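Local atomic coordinates of CRISPR pre-crRNA endoribonuclease Cas5d (Mannheimia succiniciproducens, PDB entry 3KG4), a protein that processes CRISPR precursor RNA as a metal-independent, RNA-binding endoribonuclease of the Cas5 family, serving adaptive immunity against mobile genetic elements. Residues V25-Y30 against R106-L111; Y30-P35 against R186-M191; P63-S68 against V110-A115. One frame throughout, in Å; residues are numbered along the deposited sequence.

Contact 1. Residues V25-Y30 against R106-L111; sequences VERVSY and RAATVL
Thr109 meets the strand around Val28 through both of its backbone polar groups. Its N donates to Arg27 O at 2.9 Å, and its O accepts from Ser29 N at 3.0 Å, so the two bonds bracket Val28 in the pattern of a parallel beta bridge. The second is close to linear at the acceptor, with a C=O...N angle of 172°. Arg27 O has another neighbour, Ala108 CA at 3.3 Å, which approaches as a CA-H...O contact.

Side-chain contacts across the pairing are few. Arg27 lays its CB against Ala108 CB at 3.8 Å; its CG stands anti to the backbone N (chi1 -177°), and a bend further out carries the chain away from Ala108, to pack on Thr19 and Val158. Both residues belong to a small mixed sheet in which strand 107-112 is the common member: it pairs in parallel with the short strand 27-28, and antiparallel with strands 15-16 and 66-70. Ala108 is backbone-bonded with Val69 of strand 66-70.

Past the bridge the two chains diverge, and the branched end of Leu111 spans the distance between them. Its CD1 lies 3.4 Å from Tyr30 O and 3.6 Å from Ser29 OG. That hydroxyl is turned anti to its own backbone N and beside the carbonyl carbon, where it donates to Tyr30 O at 2.7 Å on an in-plane lone pair; it also has a hydrogen bond with Phe18 N. On the other edge of this segment, Val28 is backbone-bonded with Arg20 and Tyr30 with Phe18. Tyr30 points its CB away from strand 107-112, and its OH is hydrogen-bonded with Leu192 N.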
# COMPACT_ATOMS: atom_id res chain seq x y z
N VAL A 25 -16.62 -10.54 -14.42
CA VAL A 25 -16.38 -11.55 -15.48
C VAL A 25 -14.92 -11.95 -15.44
O VAL A 25 -14.58 -13.16 -15.33
CB VAL A 25 -16.81 -11.10 -16.95
CG1 VAL A 25 -18.11 -10.27 -16.94
CG2 VAL A 25 -15.71 -10.32 -17.68
N GLU A 26 -14.03 -10.96 -15.45
CA GLU A 26 -12.61 -11.21 -15.46
C GLU A 26 -11.99 -10.26 -14.43
O GLU A 26 -12.57 -9.23 -14.09
CB GLU A 26 -12.01 -11.05 -16.89
CG GLU A 26 -11.38 -9.72 -17.21
CD GLU A 26 -11.23 -9.42 -18.71
OE1 GLU A 26 -10.63 -10.24 -19.48
OE2 GLU A 26 -11.73 -8.34 -19.08
N ARG A 27 -10.83 -10.64 -13.95
CA ARG A 27 -10.11 -9.88 -12.95
C ARG A 27 -9.45 -8.68 -13.65
O ARG A 27 -8.73 -8.84 -14.62
CB ARG A 27 -9.07 -10.79 -12.35
CG ARG A 27 -8.25 -10.25 -11.25
CD ARG A 27 -7.50 -11.41 -10.49
NE ARG A 27 -8.41 -12.23 -9.68
CZ ARG A 27 -8.02 -13.13 -8.76
NH1 ARG A 27 -6.73 -13.36 -8.50
NH2 ARG A 27 -8.93 -13.82 -8.10
N VAL A 28 -9.74 -7.50 -13.14
CA VAL A 28 -9.18 -6.24 -13.65
C VAL A 28 -8.68 -5.40 -12.46
O VAL A 28 -9.40 -5.23 -11.50
CB VAL A 28 -10.24 -5.39 -14.38
CG1 VAL A 28 -9.63 -4.08 -14.90
CG2 VAL A 28 -10.88 -6.20 -15.56
N SER A 29 -7.43 -4.96 -12.54
CA SER A 29 -6.80 -4.19 -11.44
C SER A 29 -7.30 -2.73 -11.44
O SER A 29 -7.60 -2.12 -12.48
CB SER A 29 -5.28 -4.19 -11.59
OG SER A 29 -4.59 -3.46 -10.53
N TYR A 30 -7.36 -2.19 -10.24
CA TYR A 30 -7.41 -0.78 -10.06
C TYR A 30 -6.15 -0.16 -10.65
O TYR A 30 -5.16 -0.87 -10.95
CB TYR A 30 -7.45 -0.48 -8.60
CG TYR A 30 -8.77 -0.59 -7.91
CD1 TYR A 30 -9.83 0.26 -8.26
CD2 TYR A 30 -8.93 -1.43 -6.84
CE1 TYR A 30 -11.04 0.21 -7.57
CE2 TYR A 30 -10.13 -1.49 -6.14
CZ TYR A 30 -11.18 -0.66 -6.52
OH TYR A 30 -12.37 -0.67 -5.85
N ARG A 106 -7.83 -18.76 -18.97
CA ARG A 106 -8.34 -17.59 -18.20
C ARG A 106 -7.31 -16.44 -18.21
O ARG A 106 -6.10 -16.68 -18.26
CB ARG A 106 -8.67 -18.00 -16.74
N ALA A 107 -7.78 -15.20 -18.17
CA ALA A 107 -6.88 -14.03 -18.18
C ALA A 107 -7.29 -12.93 -17.17
O ALA A 107 -8.44 -12.85 -16.74
CB ALA A 107 -6.77 -13.45 -19.60
N ALA A 108 -6.33 -12.10 -16.82
CA ALA A 108 -6.57 -10.94 -15.96
C ALA A 108 -5.85 -9.75 -16.55
O ALA A 108 -4.82 -9.90 -17.22
CB ALA A 108 -6.02 -11.19 -14.56
N THR A 109 -6.40 -8.56 -16.31
CA THR A 109 -5.75 -7.33 -16.74
C THR A 109 -5.06 -6.71 -15.53
O THR A 109 -5.70 -6.29 -14.59
CB THR A 109 -6.74 -6.39 -17.43
OG1 THR A 109 -7.27 -7.08 -18.57
CG2 THR A 109 -6.01 -5.13 -17.90
N VAL A 110 -3.74 -6.65 -15.58
CA VAL A 110 -2.92 -6.31 -14.44
C VAL A 110 -2.05 -5.10 -14.75
O VAL A 110 -1.83 -4.74 -15.93
CB VAL A 110 -2.04 -7.50 -14.04
CG1 VAL A 110 -2.93 -8.77 -13.84
CG2 VAL A 110 -0.94 -7.74 -15.07
N LEU A 111 -1.62 -4.43 -13.69
CA LEU A 111 -0.66 -3.35 -13.84
C LEU A 111 0.67 -3.92 -14.17
O LEU A 111 1.03 -5.02 -13.70
CB LEU A 111 -0.58 -2.53 -12.55
CG LEU A 111 -1.82 -1.68 -12.23
CD1 LEU A 111 -1.79 -1.27 -10.75
CD2 LEU A 111 -1.94 -0.42 -13.16

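Contact 2. Residues Y30-P35 against R186-M191; sequences YDVITP and RDLGWM
A Met-aromatic contact between Met191 and Tyr30 joins the loop ahead of helix 35-45 to strand 186-195. The methyl does the touching: Met191 CE sits over one face of the Tyr30 ring, 4.0 Å from its centroid and 23° off the normal, shifted toward the rim, whereas the sulfur stands obliquely and farther out. A bend at the end of the methionine chain (chi3 48°) brings CE among three loop residues, since it also lies 3.6 Å from Val32 O and 3.6 Å from Thr34 CG2. Val32 CG2 packs on Met191 SD at 3.8 Å and meets Leu188 CD1 tip to tip at 3.9 Å.

Strand 186-195 is an outermost strand of the seven-stranded antiparallel sheet, and here it is irregular: a classic beta bulge sets Leu188 and Gly189 together opposite Ala208 of strand 203-211, and the strand bends sharply at Trp190. Asp187 OD1 accepts from Gly189 N at 2.9 Å, closing an Asx turn, while its OD2 pairs with Arg207.

At the Arg186 end of the strand segment, Arg186 NH1 forms a salt bridge with Asp31 OD2 at 3.0 Å; the hydrogen bond within it is weak, and the two planar groups are turned 77° apart. Leu188 CD2 packs beside the same oxygen at 3.7 Å. At the loop's other end Thr34 is the N-cap of helix 35-45, its OG1 bonded to Ala37 N.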
# COMPACT_ATOMS: atom_id res chain seq x y z
N TYR A 30 -7.36 -2.19 -10.24
CA TYR A 30 -7.41 -0.78 -10.06
C TYR A 30 -6.15 -0.16 -10.65
O TYR A 30 -5.16 -0.87 -10.95
CB TYR A 30 -7.45 -0.48 -8.60
CG TYR A 30 -8.77 -0.59 -7.91
CD1 TYR A 30 -9.83 0.26 -8.26
CD2 TYR A 30 -8.93 -1.43 -6.84
CE1 TYR A 30 -11.04 0.21 -7.57
CE2 TYR A 30 -10.13 -1.49 -6.14
CZ TYR A 30 -11.18 -0.66 -6.52
OH TYR A 30 -12.37 -0.67 -5.85
N ASP A 31 -6.18 1.15 -10.85
CA ASP A 31 -5.06 1.88 -11.44
C ASP A 31 -3.85 1.98 -10.54
O ASP A 31 -2.75 2.16 -11.05
CB ASP A 31 -5.48 3.33 -11.82
CG ASP A 31 -6.48 3.39 -12.92
OD1 ASP A 31 -6.99 2.33 -13.35
OD2 ASP A 31 -6.73 4.52 -13.43
N VAL A 32 -4.06 1.87 -9.24
CA VAL A 32 -3.00 1.99 -8.23
C VAL A 32 -3.34 1.06 -7.06
O VAL A 32 -4.47 0.56 -6.92
CB VAL A 32 -2.90 3.44 -7.67
CG1 VAL A 32 -2.66 4.50 -8.84
CG2 VAL A 32 -4.19 3.82 -6.93
N ILE A 33 -2.37 0.91 -6.19
CA ILE A 33 -2.56 0.19 -4.95
C ILE A 33 -3.63 0.81 -4.03
O ILE A 33 -3.75 2.04 -3.90
CB ILE A 33 -1.16 0.01 -4.23
CG1 ILE A 33 -1.28 -0.96 -3.05
CG2 ILE A 33 -0.67 1.37 -3.74
CD1 ILE A 33 0.05 -1.51 -2.55
N THR A 34 -4.44 -0.06 -3.43
CA THR A 34 -5.43 0.32 -2.48
C THR A 34 -4.78 0.45 -1.11
O THR A 34 -3.74 -0.16 -0.87
CB THR A 34 -6.54 -0.76 -2.38
OG1 THR A 34 -5.93 -2.03 -2.10
CG2 THR A 34 -7.34 -0.85 -3.72
N PRO A 35 -5.41 1.23 -0.20
CA PRO A 35 -4.99 1.28 1.19
C PRO A 35 -4.98 -0.14 1.79
O PRO A 35 -4.08 -0.50 2.52
CB PRO A 35 -6.08 2.11 1.85
CG PRO A 35 -6.53 3.07 0.67
CD PRO A 35 -6.47 2.21 -0.51
N ARG A 186 -4.77 13.26 -11.28
CA ARG A 186 -5.78 12.37 -11.86
C ARG A 186 -6.86 12.02 -10.83
O ARG A 186 -6.55 11.64 -9.72
CB ARG A 186 -5.19 11.04 -12.33
CG ARG A 186 -6.19 10.20 -13.06
CD ARG A 186 -5.71 8.77 -13.38
NE ARG A 186 -4.86 8.75 -14.55
CZ ARG A 186 -4.57 7.67 -15.26
NH1 ARG A 186 -5.08 6.48 -14.94
NH2 ARG A 186 -3.78 7.79 -16.33
N ASP A 187 -8.13 12.10 -11.24
CA ASP A 187 -9.21 11.61 -10.41
C ASP A 187 -9.30 10.09 -10.66
O ASP A 187 -9.68 9.66 -11.73
CB ASP A 187 -10.51 12.28 -10.83
CG ASP A 187 -11.69 11.88 -9.94
OD1 ASP A 187 -11.55 11.05 -8.98
OD2 ASP A 187 -12.77 12.40 -10.25
N LEU A 188 -8.95 9.30 -9.66
CA LEU A 188 -9.02 7.83 -9.83
C LEU A 188 -10.43 7.29 -9.56
O LEU A 188 -10.68 6.13 -9.77
CB LEU A 188 -7.98 7.16 -8.91
CG LEU A 188 -6.54 7.52 -9.32
CD1 LEU A 188 -5.54 7.17 -8.29
CD2 LEU A 188 -6.20 6.85 -10.63
N GLY A 189 -11.33 8.12 -9.05
CA GLY A 189 -12.71 7.66 -8.81
C GLY A 189 -12.81 6.91 -7.47
O GLY A 189 -11.92 7.00 -6.61
N TRP A 190 -13.89 6.18 -7.31
CA TRP A 190 -14.17 5.49 -6.05
C TRP A 190 -13.35 4.20 -6.00
O TRP A 190 -13.29 3.45 -6.97
CB TRP A 190 -15.66 5.22 -5.94
CG TRP A 190 -16.44 6.46 -5.80
CD1 TRP A 190 -17.23 7.06 -6.76
CD2 TRP A 190 -16.51 7.28 -4.65
NE1 TRP A 190 -17.77 8.24 -6.24
CE2 TRP A 190 -17.35 8.38 -4.96
CE3 TRP A 190 -15.97 7.20 -3.36
CZ2 TRP A 190 -17.65 9.35 -4.04
CZ3 TRP A 190 -16.25 8.16 -2.46
CH2 TRP A 190 -17.09 9.23 -2.80
N MET A 191 -12.66 3.98 -4.90
CA MET A 191 -11.77 2.81 -4.81
C MET A 191 -12.00 2.23 -3.43
O MET A 191 -12.30 2.97 -2.49
CB MET A 191 -10.28 3.20 -4.90
CG MET A 191 -9.75 3.66 -6.27
SD MET A 191 -7.94 3.80 -6.48
CE MET A 191 -7.43 2.14 -5.76

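Contact 3. Residues P63-S68 against V110-A115; sequences PIRFES and VLKDVA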
# COMPACT_ATOMS: atom_id res chain seq x y z
N PRO A 63 4.32 5.39 -14.47
CA PRO A 63 3.13 5.54 -15.29
C PRO A 63 2.21 4.32 -15.18
O PRO A 63 2.68 3.20 -15.07
CB PRO A 63 3.69 5.68 -16.72
CG PRO A 63 5.14 5.96 -16.54
CD PRO A 63 5.54 5.32 -15.28
N ILE A 64 0.92 4.60 -15.12
CA ILE A 64 -0.14 3.61 -15.01
C ILE A 64 -0.28 2.87 -16.34
O ILE A 64 -0.66 3.47 -17.36
CB ILE A 64 -1.46 4.30 -14.55
CG1 ILE A 64 -1.23 5.01 -13.21
CG2 ILE A 64 -2.61 3.26 -14.40
CD1 ILE A 64 -2.36 5.87 -12.70
N ARG A 65 0.07 1.57 -16.35
CA ARG A 65 0.02 0.75 -17.57
C ARG A 65 -0.48 -0.66 -17.29
O ARG A 65 -0.15 -1.22 -16.26
CB ARG A 65 1.39 0.68 -18.23
CG ARG A 65 1.64 1.96 -19.02
CD ARG A 65 3.01 2.00 -19.66
NE ARG A 65 4.04 1.41 -18.81
CZ ARG A 65 4.62 0.23 -19.03
NH1 ARG A 65 4.27 -0.52 -20.08
NH2 ARG A 65 5.53 -0.21 -18.19
N PHE A 66 -1.22 -1.23 -18.24
CA PHE A 66 -1.92 -2.49 -18.06
C PHE A 66 -1.51 -3.50 -19.10
O PHE A 66 -1.09 -3.14 -20.22
CB PHE A 66 -3.42 -2.28 -18.18
CG PHE A 66 -4.00 -1.45 -17.09
CD1 PHE A 66 -4.31 -2.00 -15.88
CD2 PHE A 66 -4.31 -0.11 -17.30
CE1 PHE A 66 -4.88 -1.24 -14.88
CE2 PHE A 66 -4.85 0.64 -16.27
CZ PHE A 66 -5.15 0.06 -15.08
N GLU A 67 -1.61 -4.78 -18.75
CA GLU A 67 -1.38 -5.88 -19.70
C GLU A 67 -2.36 -6.99 -19.35
O GLU A 67 -2.57 -7.28 -18.16
CB GLU A 67 0.08 -6.35 -19.59
CG GLU A 67 0.53 -7.45 -20.55
CD GLU A 67 1.97 -7.93 -20.24
OE1 GLU A 67 2.90 -7.10 -20.16
OE2 GLU A 67 2.18 -9.14 -20.03
N SER A 68 -3.01 -7.57 -20.35
CA SER A 68 -3.76 -8.81 -20.16
C SER A 68 -2.77 -10.00 -20.09
O SER A 68 -2.00 -10.20 -21.03
CB SER A 68 -4.78 -9.04 -21.28
OG SER A 68 -5.57 -10.19 -20.99
N VAL A 110 -3.74 -6.65 -15.58
CA VAL A 110 -2.92 -6.31 -14.44
C VAL A 110 -2.05 -5.10 -14.75
O VAL A 110 -1.83 -4.74 -15.93
CB VAL A 110 -2.04 -7.50 -14.04
CG1 VAL A 110 -2.93 -8.77 -13.84
CG2 VAL A 110 -0.94 -7.74 -15.07
N LEU A 111 -1.62 -4.43 -13.69
CA LEU A 111 -0.66 -3.35 -13.84
C LEU A 111 0.67 -3.92 -14.17
O LEU A 111 1.03 -5.02 -13.70
CB LEU A 111 -0.58 -2.53 -12.55
CG LEU A 111 -1.82 -1.68 -12.23
CD1 LEU A 111 -1.79 -1.27 -10.75
CD2 LEU A 111 -1.94 -0.42 -13.16
N LYS A 112 1.43 -3.17 -14.94
CA LYS A 112 2.79 -3.53 -15.26
C LYS A 112 3.76 -2.46 -14.75
O LYS A 112 3.51 -1.27 -14.92
CB LYS A 112 2.91 -3.70 -16.77
CG LYS A 112 4.26 -4.08 -17.26
CD LYS A 112 4.26 -4.22 -18.78
CE LYS A 112 5.53 -4.90 -19.25
NZ LYS A 112 5.43 -6.37 -19.00
N ASP A 113 4.86 -2.91 -14.15
CA ASP A 113 6.01 -2.07 -13.77
C ASP A 113 5.61 -0.94 -12.82
O ASP A 113 5.60 0.24 -13.18
CB ASP A 113 6.72 -1.50 -15.00
CG ASP A 113 7.40 -2.58 -15.84
OD1 ASP A 113 7.98 -3.55 -15.28
OD2 ASP A 113 7.36 -2.41 -17.08
N VAL A 114 5.26 -1.33 -11.61
CA VAL A 114 4.74 -0.39 -10.65
C VAL A 114 5.81 -0.11 -9.60
O VAL A 114 6.67 -0.95 -9.33
CB VAL A 114 3.50 -0.96 -9.89
CG1 VAL A 114 2.37 -1.26 -10.83
CG2 VAL A 114 3.85 -2.22 -9.09
N ALA A 115 5.67 1.05 -8.97
CA ALA A 115 6.41 1.39 -7.76
C ALA A 115 5.68 2.47 -7.00
O ALA A 115 5.18 3.46 -7.57
CB ALA A 115 7.81 1.85 -8.13
O HOH W 1 5.00 1.79 -15.44
O HOH W 2 1.82 0.69 -14.19
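Glu67 and Val110 form an antiparallel hydrogen-bonded pair, joining strand 66-70 to strand 107-112 in the small mixed sheet. Glu67 N donates to Val110 O at 2.8 Å, and Val110 N returns a bond to Glu67 O at 2.9 Å. The ladder continues past the non-hydrogen-bonded pair of Phe66 and Leu111 to Lys112 N, which donates to Arg65 O at 2.8 Å. The short strand axes make an angle of 127°, far from strict antiparallel, and just beyond, at Asp113, the backbone takes a left-handed conformation and turns toward strand 114-124 of the large sheet.

The close apolar packing is around Leu111. Its CD2 lies over a face of the Phe66 ring, 3.5 Å from CE1, with a line to the centroid 29° off the normal; the two side chains run alongside each other in the same direction. Ile64 CG2 adds a second apolar neighbour, 3.9 Å from that same CD2.

Charged chains and water make up the looser side. Lys112, extended until a bend at its last torsion, places NZ 2.9 Å from Glu67 OE1, on the syn lone pair, in a salt bridge. Asp113 OD2 lies in the guanidinium plane of Arg65, at its edge, but the hydrogen bond from Arg65 NH2 to Asp113 OD2, 3.1 Å long, is bent (133° at the hydrogen) and weak. One water lies between Pro63 O and Asp113 O. A second water sits where the chains part, near Pro63 O; it accepts from Arg65 N, and its oxygen is 2.7 Å from Lys112 O.

Overall arrangement
Contacts 1 and 3, with centres about 11 Å apart, use the two edges of strand 107-112: strand 27-28 joins one and strand 66-70 the other. The centre of contact 2 is about 15 Å from that of contact 1 and about 13 Å from that of contact 3, nearer the centre of the chain, at an edge strand of the large antiparallel sheet. Tyr30 passes from contact 1 into contact 2, and Leu111, common to contacts 1 and 3, packs its CD2 on Asp31 O. Along the chain the segments come in the order 25-35, 63-68, 106-115, 186-191, so residues distant in sequence tie the small mixed sheet to the large sheet of this Cas5-family protein.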